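Glutamine cyclotransferase (Zymomonas mobilis, PDB 3NOL) catalyses the cyclisation of N-terminal glutamine residues to pyroglutamate, releasing ammonia, and is built as a calcium-containing beta-propeller. Local coordinates at residues F55-G60 with S66-D71; K85-E90 with L108-N113. All blocks are in the same frame, centred on the assembly; numbering follows the deposited sequence. Where two conformers were deposited one is given.

Contact 1 of 2, residues F55-G60 with S66-D71; sequences FYESTG and SIRKVD
Phe55 and Val70, Glu57 and Arg68, and Thr59 and Ser66 are the hydrogen-bonded pairs of an antiparallel hairpin whose strands 55-60 and 66-70 have axes approaching to 4.7 Å at the closest, their directions 157° from each other. Each pair has two N-H...O bonds, the straightest of the six running from Thr59 N to Ser66 O (173°). On the face carrying Tyr56 and Ser58, Lys69 lies alongside Tyr56 and points the same way. CG anti to the backbone N (chi1 -178°) and a fully extended chain lay its methylenes along the phenol: Lys69 CG makes an off-centre CH-pi contact, 4.2 Å from the ring centroid, and Lys69 CD reaches Tyr56 OH at 3.4 Å. Beside them, Ile67 CD1 meets Ser58 CB at 3.6 Å.

The face of Glu57 and Arg68 holds a water-mediated link. Arg68 CG packs on Glu57 CB at 3.9 Å, and the chain then bends at chi3. A water in the guanidinium plane accepts from Arg68 NH1 at 2.9 Å and donates to Glu57 OE1 at 2.7 Å. Arg68 also forms a salt bridge with Asp40, while Glu57 OE2 bonds Thr45 and His39. The carboxylate and guanidinium, 5.0 Å apart between Glu57 OE1 and Arg68 NH1, are thus bridged by water rather than paired directly; their opposite charges probably still help to hold this water.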
ATOM      1  N   PHE A  55       1.756 -12.456   0.401  1.00  6.75           N
ATOM      2  CA  PHE A  55       1.941 -11.031   0.121  1.00  6.24           C
ATOM      3  C   PHE A  55       2.239 -10.843  -1.363  1.00  7.28           C
ATOM      4  O   PHE A  55       2.954 -11.669  -1.977  1.00  7.42           O
ATOM      5  CB  PHE A  55       3.146 -10.464   0.889  1.00  6.88           C
ATOM      6  CG  PHE A  55       2.954 -10.400   2.383  1.00  7.46           C
ATOM      7  CD1 PHE A  55       1.697 -10.140   2.941  1.00  7.28           C
ATOM      8  CD2 PHE A  55       4.052 -10.515   3.230  1.00  7.83           C
ATOM      9  CE1 PHE A  55       1.535 -10.079   4.328  1.00  9.83           C
ATOM     10  CE2 PHE A  55       3.906 -10.433   4.631  1.00  8.24           C
ATOM     11  CZ  PHE A  55       2.655 -10.221   5.174  1.00  9.38           C
ATOM     12  N   TYR A  56       1.744  -9.747  -1.920  1.00  6.62           N
ATOM     13  CA  TYR A  56       2.209  -9.276  -3.235  1.00  6.81           C
ATOM     14  C   TYR A  56       2.805  -7.895  -3.014  1.00  7.25           C
ATOM     15  O   TYR A  56       2.195  -7.052  -2.352  1.00  6.61           O
ATOM     16  CB  TYR A  56       1.056  -9.228  -4.233  1.00  8.66           C
ATOM     17  CG  TYR A  56       0.686 -10.612  -4.724  1.00  8.51           C
ATOM     18  CD1 TYR A  56       1.211 -11.100  -5.925  1.00 10.91           C
ATOM     19  CD2 TYR A  56      -0.173 -11.436  -3.982  1.00 11.23           C
ATOM     20  CE1 TYR A  56       0.886 -12.387  -6.393  1.00 10.63           C
ATOM     21  CE2 TYR A  56      -0.514 -12.729  -4.441  1.00  9.47           C
ATOM     22  CZ  TYR A  56       0.020 -13.184  -5.649  1.00 12.03           C
ATOM     23  OH  TYR A  56      -0.306 -14.460  -6.088  1.00 10.75           O
ATOM     24  N   GLU A  57       4.009  -7.703  -3.523  1.00  6.46           N
ATOM     25  CA  GLU A  57       4.748  -6.479  -3.276  1.00  6.75           C
ATOM     26  C   GLU A  57       5.327  -5.908  -4.563  1.00  6.77           C
ATOM     27  O   GLU A  57       5.874  -6.646  -5.391  1.00  7.54           O
ATOM     28  CB  GLU A  57       5.873  -6.753  -2.279  1.00  6.35           C
ATOM     29  CG  GLU A  57       6.478  -5.492  -1.628  1.00  7.59           C
ATOM     30  CD  GLU A  57       7.557  -5.811  -0.569  1.00  8.57           C
ATOM     31  OE1 GLU A  57       7.721  -6.999  -0.202  1.00 10.28           O
ATOM     32  OE2 GLU A  57       8.211  -4.847  -0.109  1.00 11.44           O
ATOM     33  N   SER A  58       5.157  -4.597  -4.718  1.00  6.85           N
ATOM     34  CA  SER A  58       5.807  -3.818  -5.751  1.00  6.85           C
ATOM     35  C   SER A  58       6.987  -3.162  -5.054  1.00  7.39           C
ATOM     36  O   SER A  58       6.799  -2.405  -4.080  1.00  7.44           O
ATOM     37  CB  SER A  58       4.842  -2.721  -6.265  1.00  6.78           C
ATOM     38  OG  SER A  58       5.520  -1.803  -7.089  1.00  7.36           O
ATOM     39  N   THR A  59       8.190  -3.461  -5.549  0.50  7.66           N
ATOM     40  CA  THR A  59       9.456  -3.032  -4.920  0.50  8.39           C
ATOM     41  C   THR A  59      10.397  -2.353  -5.886  0.50  8.83           C
ATOM     42  O   THR A  59      10.542  -2.780  -7.040  0.50  8.89           O
ATOM     43  CB  THR A  59      10.272  -4.220  -4.311  0.50  8.16           C
ATOM     44  OG1 THR A  59      10.581  -5.199  -5.318  0.50  7.96           O
ATOM     45  CG2 THR A  59       9.540  -4.864  -3.170  0.50  9.21           C
ATOM     46  N   GLY A  60      11.048  -1.300  -5.401  1.00  9.05           N
ATOM     47  CA  GLY A  60      12.201  -0.753  -6.079  1.00 10.70           C
ATOM     48  C   GLY A  60      13.339  -1.587  -5.514  1.00 12.11           C
ATOM     49  O   GLY A  60      13.344  -1.979  -4.305  1.00 13.06           O
ATOM     50  N   SER A  66      10.274  -4.238  -9.474  1.00  9.30           N
ATOM     51  CA  SER A  66       9.757  -5.600  -9.600  1.00  8.59           C
ATOM     52  C   SER A  66       8.406  -5.774  -8.896  1.00  8.80           C
ATOM     53  O   SER A  66       8.091  -5.043  -7.951  1.00  7.64           O
ATOM     54  CB  SER A  66      10.771  -6.588  -9.009  1.00  9.42           C
ATOM     55  OG  SER A  66      11.897  -6.763  -9.863  1.00 11.34           O
ATOM     56  N   ILE A  67       7.642  -6.772  -9.354  1.00  8.28           N
ATOM     57  CA  ILE A  67       6.430  -7.208  -8.658  1.00  8.46           C
ATOM     58  C   ILE A  67       6.745  -8.631  -8.186  1.00  8.30           C
ATOM     59  O   ILE A  67       7.199  -9.454  -8.980  1.00  7.20           O
ATOM     60  CB  ILE A  67       5.167  -7.210  -9.592  1.00  9.16           C
ATOM     61  CG1 ILE A  67       4.879  -5.808 -10.191  1.00 12.34           C
ATOM     62  CG2 ILE A  67       3.950  -7.802  -8.846  1.00  9.51           C
ATOM     63  CD1 ILE A  67       4.946  -4.668  -9.252  1.00 12.50           C
ATOM     64  N   ARG A  68       6.546  -8.900  -6.899  1.00  7.26           N
ATOM     65  CA  ARG A  68       6.854 -10.229  -6.360  1.00  8.09           C
ATOM     66  C   ARG A  68       5.725 -10.823  -5.537  1.00  7.92           C
ATOM     67  O   ARG A  68       5.009 -10.093  -4.847  1.00  6.60           O
ATOM     68  CB  ARG A  68       8.128 -10.214  -5.516  1.00  9.10           C
ATOM     69  CG  ARG A  68       8.146  -9.152  -4.425  1.00  9.46           C
ATOM     70  CD  ARG A  68       9.337  -9.261  -3.443  1.00 11.11           C
ATOM     71  NE  ARG A  68      10.623  -9.401  -4.132  1.00 12.14           N
ATOM     72  CZ  ARG A  68      11.817  -9.083  -3.624  1.00 14.06           C
ATOM     73  NH1 ARG A  68      11.953  -8.559  -2.381  1.00  9.31           N
ATOM     74  NH2 ARG A  68      12.891  -9.306  -4.381  1.00 14.72           N
ATOM     75  N   LYS A  69       5.595 -12.149  -5.619  1.00  7.45           N
ATOM     76  CA  LYS A  69       4.757 -12.921  -4.702  1.00  6.78           C
ATOM     77  C   LYS A  69       5.663 -13.453  -3.594  1.00  7.46           C
ATOM     78  O   LYS A  69       6.667 -14.100  -3.883  1.00  7.23           O
ATOM     79  CB  LYS A  69       4.124 -14.104  -5.441  1.00  6.97           C
ATOM     80  CG  LYS A  69       3.212 -14.918  -4.577  1.00  7.45           C
ATOM     81  CD  LYS A  69       2.574 -16.071  -5.396  1.00 10.20           C
ATOM     82  CE  LYS A  69       1.673 -16.955  -4.529  1.00 11.45           C
ATOM     83  NZ  LYS A  69       1.081 -18.101  -5.313  1.00 12.23           N
ATOM     84  N   VAL A  70       5.291 -13.194  -2.341  1.00  7.52           N
ATOM     85  CA  VAL A  70       6.174 -13.420  -1.198  1.00  8.34           C
ATOM     86  C   VAL A  70       5.503 -14.289  -0.113  1.00  8.73           C
ATOM     87  O   VAL A  70       4.358 -14.023   0.310  1.00  7.79           O
ATOM     88  CB  VAL A  70       6.627 -12.044  -0.590  1.00  8.17           C
ATOM     89  CG1 VAL A  70       7.465 -12.241   0.643  1.00  9.35           C
ATOM     90  CG2 VAL A  70       7.374 -11.226  -1.584  1.00  8.46           C
ATOM     91  N   ASP A  71       6.228 -15.333   0.303  1.00  9.52           N
ATOM     92  CA  ASP A  71       5.848 -16.174   1.446  1.00 10.30           C
ATOM     93  C   ASP A  71       5.878 -15.337   2.717  1.00  9.37           C
ATOM     94  O   ASP A  71       6.903 -14.707   3.015  1.00  9.50           O
ATOM     95  CB  ASP A  71       6.840 -17.335   1.609  1.00 10.89           C
ATOM     96  CG  ASP A  71       6.478 -18.239   2.773  1.00 12.46           C
ATOM     97  OD1 ASP A  71       5.456 -18.945   2.694  1.00 14.95           O
ATOM     98  OD2 ASP A  71       7.206 -18.215   3.786  1.00 15.11           O
TER
HETATM   99  O   HOH W   1      10.215  -8.051  -0.166  1.00 12.06           O

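Contact 2 of 2, residues K85-E90 with L108-N113; sequences KRYFGE and LGFVWN
Leu108 and Phe110, two residues apart on strand 108-113, both reach the ring of Tyr87, which belongs to the loop leading into strand 89-95. The backbones stay well separated: the nearest CA atoms, of Tyr87 and Leu108, are 9.1 Å apart, and the contact is made by side chains alone.

Leu108 contributes one methyl, CD1, which approaches Tyr87 CE2 obliquely at 4.3 Å. This is a light apolar touch beside the main one, and the same leucine also packs on Ser122 and Asn124 of the neighbouring strand. Phe110 carries most of the contact on this strand. Its CG is anti to the carbonyl carbon (chi1 -62°), which sends the ring out toward the loop with its far end leading. Phe110 CZ sits above the middle of the Tyr87 ring, 3.8 Å from Tyr87 CD2. The two planes stand at 84° with centroids 5.2 Å apart, the geometry of a T-shaped stack in which phenylalanine supplies the edge and tyrosine the face. Arg86 CB covers the opposite face of Tyr87, so the phenol is sandwiched between its own neighbour in the loop and the strand. Further along, Trp112 does not meet 85-90; Phe110 CB lies 3.5 Å above the plane of its indole, toward the rim.

Strands 89-95, 98-103, 108-113 and 119-124 form one four-stranded antiparallel sheet in which 98-103 separates the first from the third. The stack thus joins the incoming loop to a non-adjacent strand of the same sheet, within a blade of the beta-propeller.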
ATOM      1  N   LYS A  85      13.161  -1.181 -18.088  1.00 16.00           N
ATOM      2  CA  LYS A  85      13.948  -0.076 -17.548  1.00 17.52           C
ATOM      3  C   LYS A  85      13.280   1.310 -17.714  1.00 17.42           C
ATOM      4  O   LYS A  85      13.585   2.228 -16.965  1.00 18.00           O
ATOM      5  CB  LYS A  85      15.347  -0.089 -18.172  1.00 18.21           C
ATOM      6  CG  LYS A  85      15.320  -0.225 -19.676  1.00 21.75           C
ATOM      7  CD  LYS A  85      16.730  -0.234 -20.274  1.00 25.84           C
ATOM      8  CE  LYS A  85      16.640   0.061 -21.768  1.00 28.54           C
ATOM      9  NZ  LYS A  85      17.964  -0.014 -22.433  1.00 32.24           N
ATOM     10  N   ARG A  86      12.354   1.431 -18.666  1.00 17.73           N
ATOM     11  CA  ARG A  86      11.606   2.690 -18.909  1.00 18.48           C
ATOM     12  C   ARG A  86      10.565   3.008 -17.831  1.00 17.82           C
ATOM     13  O   ARG A  86      10.148   4.159 -17.694  1.00 18.11           O
ATOM     14  CB  ARG A  86      10.907   2.659 -20.276  1.00 18.89           C
ATOM     15  CG  ARG A  86      11.842   2.880 -21.455  1.00 22.72           C
ATOM     16  CD  ARG A  86      11.132   3.609 -22.578  1.00 28.76           C
ATOM     17  NE  ARG A  86      10.117   2.776 -23.218  1.00 33.24           N
ATOM     18  CZ  ARG A  86       9.041   3.238 -23.853  1.00 35.40           C
ATOM     19  NH1 ARG A  86       8.189   2.384 -24.407  1.00 36.66           N
ATOM     20  NH2 ARG A  86       8.809   4.546 -23.932  1.00 36.74           N
ATOM     21  N   TYR A  87      10.163   1.980 -17.083  1.00 17.21           N
ATOM     22  CA  TYR A  87       9.062   2.075 -16.125  1.00 16.61           C
ATOM     23  C   TYR A  87       9.553   1.885 -14.710  1.00 16.16           C
ATOM     24  O   TYR A  87      10.509   1.151 -14.464  1.00 16.83           O
ATOM     25  CB  TYR A  87       8.001   1.023 -16.449  1.00 17.39           C
ATOM     26  CG  TYR A  87       7.611   1.079 -17.902  1.00 17.95           C
ATOM     27  CD1 TYR A  87       8.047   0.101 -18.798  1.00 20.65           C
ATOM     28  CD2 TYR A  87       6.878   2.165 -18.397  1.00 19.56           C
ATOM     29  CE1 TYR A  87       7.717   0.177 -20.155  1.00 20.12           C
ATOM     30  CE2 TYR A  87       6.549   2.255 -19.736  1.00 20.03           C
ATOM     31  CZ  TYR A  87       6.971   1.266 -20.610  1.00 20.30           C
ATOM     32  OH  TYR A  87       6.643   1.374 -21.939  1.00 20.98           O
ATOM     33  N   PHE A  88       8.908   2.574 -13.777  1.00 14.50           N
ATOM     34  CA  PHE A  88       9.179   2.315 -12.385  1.00 13.30           C
ATOM     35  C   PHE A  88       7.861   2.137 -11.654  1.00 12.36           C
ATOM     36  O   PHE A  88       7.054   3.065 -11.618  1.00 12.54           O
ATOM     37  CB  PHE A  88       9.992   3.440 -11.756  1.00 13.31           C
ATOM     38  CG  PHE A  88      10.622   3.039 -10.454  1.00 13.65           C
ATOM     39  CD1 PHE A  88       9.883   3.100  -9.268  1.00 15.30           C
ATOM     40  CD2 PHE A  88      11.923   2.549 -10.417  1.00 12.98           C
ATOM     41  CE1 PHE A  88      10.440   2.687  -8.068  1.00 15.88           C
ATOM     42  CE2 PHE A  88      12.488   2.124  -9.200  1.00 13.09           C
ATOM     43  CZ  PHE A  88      11.745   2.196  -8.038  1.00 14.66           C
ATOM     44  N   GLY A  89       7.653   0.963 -11.080  1.00 10.94           N
ATOM     45  CA  GLY A  89       6.359   0.614 -10.502  1.00  9.87           C
ATOM     46  C   GLY A  89       6.089   1.306  -9.174  1.00  9.17           C
ATOM     47  O   GLY A  89       7.017   1.556  -8.389  1.00  9.46           O
ATOM     48  N   GLU A  90       4.809   1.606  -8.931  1.00  7.69           N
ATOM     49  CA  GLU A  90       4.349   2.107  -7.630  1.00  7.75           C
ATOM     50  C   GLU A  90       3.262   1.184  -7.073  1.00  7.14           C
ATOM     51  O   GLU A  90       3.485  -0.024  -7.005  1.00  7.33           O
ATOM     52  CB  GLU A  90       3.934   3.571  -7.702  1.00  7.60           C
ATOM     53  CG  GLU A  90       5.080   4.479  -8.156  1.00  8.87           C
ATOM     54  CD  GLU A  90       6.217   4.567  -7.138  1.00  9.99           C
ATOM     55  OE1 GLU A  90       5.968   4.294  -5.949  1.00  9.54           O
ATOM     56  OE2 GLU A  90       7.356   4.919  -7.552  1.00 12.54           O
ATOM     57  N   LEU A 108       1.150   6.092 -16.575  1.00 12.68           N
ATOM     58  CA  LEU A 108       0.443   4.914 -17.026  1.00 12.85           C
ATOM     59  C   LEU A 108       0.542   3.788 -16.028  1.00 11.79           C
ATOM     60  O   LEU A 108       1.357   3.819 -15.087  1.00 10.94           O
ATOM     61  CB  LEU A 108       0.885   4.503 -18.420  1.00 13.32           C
ATOM     62  CG  LEU A 108       2.352   4.110 -18.618  1.00 14.09           C
ATOM     63  CD1 LEU A 108       2.580   2.688 -18.218  1.00 17.31           C
ATOM     64  CD2 LEU A 108       2.647   4.288 -20.107  1.00 18.55           C
ATOM     65  N   GLY A 109      -0.365   2.838 -16.198  1.00 10.74           N
ATOM     66  CA  GLY A 109      -0.411   1.681 -15.365  1.00  9.39           C
ATOM     67  C   GLY A 109      -0.504   0.432 -16.217  1.00  9.17           C
ATOM     68  O   GLY A 109      -0.601   0.503 -17.452  1.00  8.64           O
ATOM     69  N   PHE A 110      -0.469  -0.709 -15.541  1.00  8.77           N
ATOM     70  CA  PHE A 110      -0.458  -2.014 -16.197  1.00  8.38           C
ATOM     71  C   PHE A 110      -1.469  -2.916 -15.541  1.00  7.96           C
ATOM     72  O   PHE A 110      -1.862  -2.678 -14.402  1.00  8.43           O
ATOM     73  CB  PHE A 110       0.935  -2.662 -16.093  1.00  8.80           C
ATOM     74  CG  PHE A 110       2.020  -1.860 -16.767  1.00 10.05           C
ATOM     75  CD1 PHE A 110       2.954  -1.153 -16.011  1.00 11.26           C
ATOM     76  CD2 PHE A 110       2.087  -1.805 -18.165  1.00 12.49           C
ATOM     77  CE1 PHE A 110       3.973  -0.405 -16.647  1.00 11.91           C
ATOM     78  CE2 PHE A 110       3.078  -1.060 -18.819  1.00 13.12           C
ATOM     79  CZ  PHE A 110       4.019  -0.342 -18.058  1.00 12.32           C
ATOM     80  N   VAL A 111      -1.887  -3.942 -16.276  1.00  7.08           N
ATOM     81  CA  VAL A 111      -2.694  -5.004 -15.719  1.00  7.51           C
ATOM     82  C   VAL A 111      -2.010  -6.316 -16.070  1.00  8.36           C
ATOM     83  O   VAL A 111      -1.650  -6.529 -17.232  1.00  7.55           O
ATOM     84  CB  VAL A 111      -4.140  -5.029 -16.297  1.00  7.32           C
ATOM     85  CG1 VAL A 111      -4.934  -6.152 -15.618  1.00  7.84           C
ATOM     86  CG2 VAL A 111      -4.847  -3.652 -16.128  1.00  7.74           C
ATOM     87  N   TRP A 112      -1.801  -7.150 -15.048  1.00  8.35           N
ATOM     88  CA  TRP A 112      -1.228  -8.496 -15.227  1.00  8.69           C
ATOM     89  C   TRP A 112      -2.203  -9.586 -14.785  1.00  8.89           C
ATOM     90  O   TRP A 112      -2.995  -9.400 -13.827  1.00  8.33           O
ATOM     91  CB  TRP A 112       0.101  -8.633 -14.443  1.00  8.94           C
ATOM     92  CG  TRP A 112       1.164  -7.563 -14.708  1.00  9.28           C
ATOM     93  CD1 TRP A 112       2.146  -7.588 -15.679  1.00 10.37           C
ATOM     94  CD2 TRP A 112       1.408  -6.381 -13.926  1.00  9.45           C
ATOM     95  NE1 TRP A 112       2.958  -6.475 -15.562  1.00 11.81           N
ATOM     96  CE2 TRP A 112       2.521  -5.713 -14.507  1.00 10.08           C
ATOM     97  CE3 TRP A 112       0.780  -5.808 -12.805  1.00 10.50           C
ATOM     98  CZ2 TRP A 112       3.021  -4.496 -14.002  1.00  9.85           C
ATOM     99  CZ3 TRP A 112       1.271  -4.600 -12.302  1.00 10.68           C
ATOM    100  CH2 TRP A 112       2.399  -3.962 -12.896  1.00  9.62           C
ATOM    101  N   ASN A 113      -2.162 -10.725 -15.483  1.00  9.57           N
ATOM    102  CA  ASN A 113      -2.841 -11.918 -14.980  1.00 10.75           C
ATOM    103  C   ASN A 113      -2.142 -12.388 -13.712  1.00 11.51           C
ATOM    104  O   ASN A 113      -0.918 -12.473 -13.666  1.00 11.54           O
ATOM    105  CB  ASN A 113      -2.835 -13.043 -16.020  1.00 11.29           C
ATOM    106  CG  ASN A 113      -3.768 -12.781 -17.200  1.00 12.89           C
ATOM    107  OD1 ASN A 113      -3.632 -13.420 -18.248  1.00 18.40           O
ATOM    108  ND2 ASN A 113      -4.702 -11.860 -17.048  1.00 11.65           N
TER

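Overall arrangement
Contact 1 lies in the sheet of strands 44-51 to 77-82, and contact 2 joins the next sheet along the chain to the loop entering it, so the pair samples two consecutive blades of the propeller; their centres are 13 Å apart. The two blades meet directly: Ser58 OG lies 2.7 Å from Glu90 O, a probable hydrogen bond, Gly60 CA packs 3.6 Å from Phe88 CZ, and Ile67 CG1 is 4.1 Å from Trp112 CH2. Contact 1 is the more central, about 11 Å from the chain centre against about 15 Å for contact 2. The side chain of Tyr56 is about 9 Å from the calcium ion, whose site includes Phe48, a ring neighbour of Phe55.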